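Local coordinates for protein oxidized polyvinyl alcohol hydrolase (Pseudomonas sp. VM15C, PDB 3WWE) that hydrolyses beta-diketones such as 4,6-nonanedione and cleaves oxidized polyvinyl alcohol in the second step of polyvinyl alcohol degradation, at residues D258-T263 against A273-S278. Numbering follows the deposited sequence.
With AE3 (2-(2-ethoxyethoxy)ethanol), chain B.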
loop_
_atom_site.group_PDB
_atom_site.type_symbol
_atom_site.label_atom_id
_atom_site.label_comp_id
_atom_site.label_asym_id
_atom_site.label_seq_id
_atom_site.Cartn_x
_atom_site.Cartn_y
_atom_site.Cartn_z
ATOM N N ASP A 258 -13.765 3.379 9.763
ATOM C CA ASP A 258 -12.413 3.008 9.312
ATOM C C ASP A 258 -11.504 3.766 10.281
ATOM O O ASP A 258 -11.130 4.899 10.016
ATOM C CB ASP A 258 -12.189 3.469 7.869
ATOM C CG ASP A 258 -10.900 2.893 7.259
ATOM O OD1 ASP A 258 -10.103 2.277 8.005
ATOM O OD2 ASP A 258 -10.684 3.056 6.040
ATOM N N LEU A 259 -11.183 3.143 11.411
ATOM C CA LEU A 259 -10.372 3.765 12.456
ATOM C C LEU A 259 -9.626 2.609 13.079
ATOM O O LEU A 259 -10.044 1.463 12.893
ATOM C CB LEU A 259 -11.244 4.353 13.566
ATOM C CG LEU A 259 -12.391 5.315 13.276
ATOM C CD1 LEU A 259 -13.365 5.341 14.514
ATOM C CD2 LEU A 259 -11.800 6.688 12.985
ATOM N N TRP A 260 -8.551 2.889 13.815
ATOM C CA TRP A 260 -7.790 1.817 14.468
ATOM C C TRP A 260 -7.419 2.167 15.916
ATOM O O TRP A 260 -6.876 3.238 16.192
ATOM C CB TRP A 260 -6.510 1.507 13.665
ATOM C CG TRP A 260 -5.675 0.414 14.205
ATOM C CD1 TRP A 260 -4.560 0.548 14.974
ATOM C CD2 TRP A 260 -5.925 -1.001 14.111
ATOM N NE1 TRP A 260 -4.104 -0.688 15.379
ATOM C CE2 TRP A 260 -4.921 -1.654 14.865
ATOM C CE3 TRP A 260 -6.898 -1.776 13.469
ATOM C CZ2 TRP A 260 -4.859 -3.055 14.999
ATOM C CZ3 TRP A 260 -6.842 -3.176 13.597
ATOM C CH2 TRP A 260 -5.822 -3.800 14.361
ATOM N N ASN A 261 -7.709 1.266 16.837
ATOM C CA ASN A 261 -7.373 1.498 18.228
ATOM C C ASN A 261 -6.196 0.622 18.527
ATOM O O ASN A 261 -6.249 -0.580 18.252
ATOM C CB ASN A 261 -8.504 1.084 19.166
ATOM C CG ASN A 261 -9.764 1.882 18.944
ATOM O OD1 ASN A 261 -10.850 1.326 18.699
ATOM N ND2 ASN A 261 -9.638 3.185 19.018
ATOM N N CYS A 262 -5.140 1.219 19.088
ATOM C CA CYS A 262 -3.953 0.460 19.493
ATOM C C CYS A 262 -4.232 -0.208 20.850
ATOM O O CYS A 262 -5.190 0.126 21.529
ATOM C CB CYS A 262 -2.750 1.380 19.655
ATOM S SG CYS A 262 -2.009 1.879 18.063
ATOM N N THR A 263 -3.367 -1.131 21.230
ATOM C CA THR A 263 -3.462 -1.872 22.470
ATOM C C THR A 263 -2.219 -1.596 23.320
ATOM O O THR A 263 -1.084 -1.851 22.877
ATOM C CB THR A 263 -3.516 -3.394 22.179
ATOM O OG1 THR A 263 -4.644 -3.695 21.351
ATOM C CG2 THR A 263 -3.619 -4.199 23.488
ATOM N N ALA A 273 -5.342 5.939 15.107
ATOM C CA ALA A 273 -5.317 6.188 13.663
ATOM C C ALA A 273 -6.717 6.364 13.104
ATOM O O ALA A 273 -7.606 5.541 13.345
ATOM C CB ALA A 273 -4.630 5.063 12.929
ATOM N N ASP A 274 -6.901 7.436 12.369
ATOM C CA ASP A 274 -8.193 7.721 11.728
ATOM C C ASP A 274 -7.878 7.808 10.238
ATOM O O ASP A 274 -7.142 8.698 9.823
ATOM C CB ASP A 274 -8.715 9.061 12.216
ATOM C CG ASP A 274 -10.052 9.415 11.602
ATOM O OD1 ASP A 274 -10.467 8.757 10.594
ATOM O OD2 ASP A 274 -10.666 10.368 12.145
ATOM N N TYR A 275 -8.434 6.904 9.438
ATOM C CA TYR A 275 -8.126 6.886 8.004
ATOM C C TYR A 275 -8.821 7.907 7.080
ATOM O O TYR A 275 -8.486 8.038 5.892
ATOM C CB TYR A 275 -8.250 5.444 7.505
ATOM C CG TYR A 275 -7.311 4.575 8.302
ATOM C CD1 TYR A 275 -7.737 3.956 9.479
ATOM C CD2 TYR A 275 -5.957 4.471 7.947
ATOM C CE1 TYR A 275 -6.828 3.261 10.299
ATOM C CE2 TYR A 275 -5.044 3.772 8.759
ATOM C CZ TYR A 275 -5.497 3.180 9.924
ATOM O OH TYR A 275 -4.653 2.470 10.712
ATOM N N ARG A 276 -9.766 8.665 7.615
ATOM C CA ARG A 276 -10.412 9.710 6.806
ATOM C C ARG A 276 -9.327 10.710 6.354
ATOM O O ARG A 276 -9.116 10.916 5.147
ATOM C CB ARG A 276 -11.472 10.463 7.639
ATOM C CG ARG A 276 -12.226 11.533 6.876
ATOM C CD ARG A 276 -13.064 12.369 7.899
ATOM N NE ARG A 276 -14.000 11.509 8.608
ATOM C CZ ARG A 276 -15.240 11.294 8.193
ATOM N NH1 ARG A 276 -15.666 11.892 7.108
ATOM N NH2 ARG A 276 -16.033 10.440 8.828
ATOM N N PRO A 277 -8.611 11.332 7.316
ATOM C CA PRO A 277 -7.577 12.300 6.924
ATOM C C PRO A 277 -6.404 11.752 6.098
ATOM O O PRO A 277 -5.855 12.467 5.249
ATOM C CB PRO A 277 -7.103 12.886 8.249
ATOM C CG PRO A 277 -7.400 11.792 9.252
ATOM C CD PRO A 277 -8.755 11.290 8.773
ATOM N N SER A 278 -6.024 10.517 6.352
ATOM C CA SER A 278 -4.894 9.910 5.633
ATOM C C SER A 278 -5.271 9.502 4.194
ATOM O O SER A 278 -4.435 9.616 3.315
ATOM C CB SER A 278 -4.353 8.707 6.399
ATOM O OG SER A 278 -5.342 7.709 6.523
HETATM C C1 AE3 B . 1.134 5.947 16.341
HETATM C C2 AE3 B . 1.351 4.884 15.297
HETATM O O2 AE3 B . 0.183 4.065 15.252
HETATM C C3 AE3 B . -0.071 3.766 13.878
HETATM C C4 AE3 B . -1.143 2.684 13.756
HETATM O O3 AE3 B . -1.302 2.330 12.372
HETATM C C5 AE3 B . -1.907 1.005 12.320
HETATM C C6 AE3 B . -1.977 0.534 10.849
HETATM O O4 AE3 B . -2.205 1.654 9.930
HETATM O O HOH W 1 -12.450 7.083 9.219
#
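The Y275 ring meets the strand 259-263 with its edge: CB of W260 lies in the ring plane, 3.8 Å from Y275 CE1, and the ether-alcohol AE3 sits at the rim too, its O4 hydrogen-bonded to Y275 OH at 2.7 Å. The D258 carboxylate approaches obliquely, its plane 24° from that of the ring, with OD1 3.3 Å from Y275 CD1, while H303 stacks on the ring. W260 CG is anti to the backbone N (chi1 -178°), which carries the indole away from the tyrosine while CB stays against it; CD1 then reaches AE3 C5 at 3.8 Å. W260 and A273 belong to an antiparallel beta hairpin, strands 259-263 and 269-274. W260 N donates to A273 O at 2.9 Å, A273 N returns a weak bond to W260 O, and the disulfide C262-C272 ties the two strands further along. Where the second strand gives way to helix 275-288, D274 is the N-cap: its OD1 takes the R276 N-H from above the carboxylate plane and packs against L259 CD2 at 3.4 Å, and a water lies within hydrogen-bonding distance of D274 OD1 and D258 O. The fold is consistent with an alpha/beta-hydrolase, in which D258, whose OD1 meets H303 ND1 and whose OD2 accepts from S201 OG and G254 N, would be the acid of a triad with S177, and Y275 lies close to that serine. An alanine in place of Y275 would probably leave AE3 O4 without its phenolic partner and strip H303 and the D258 carboxylate of the ring that packs against both.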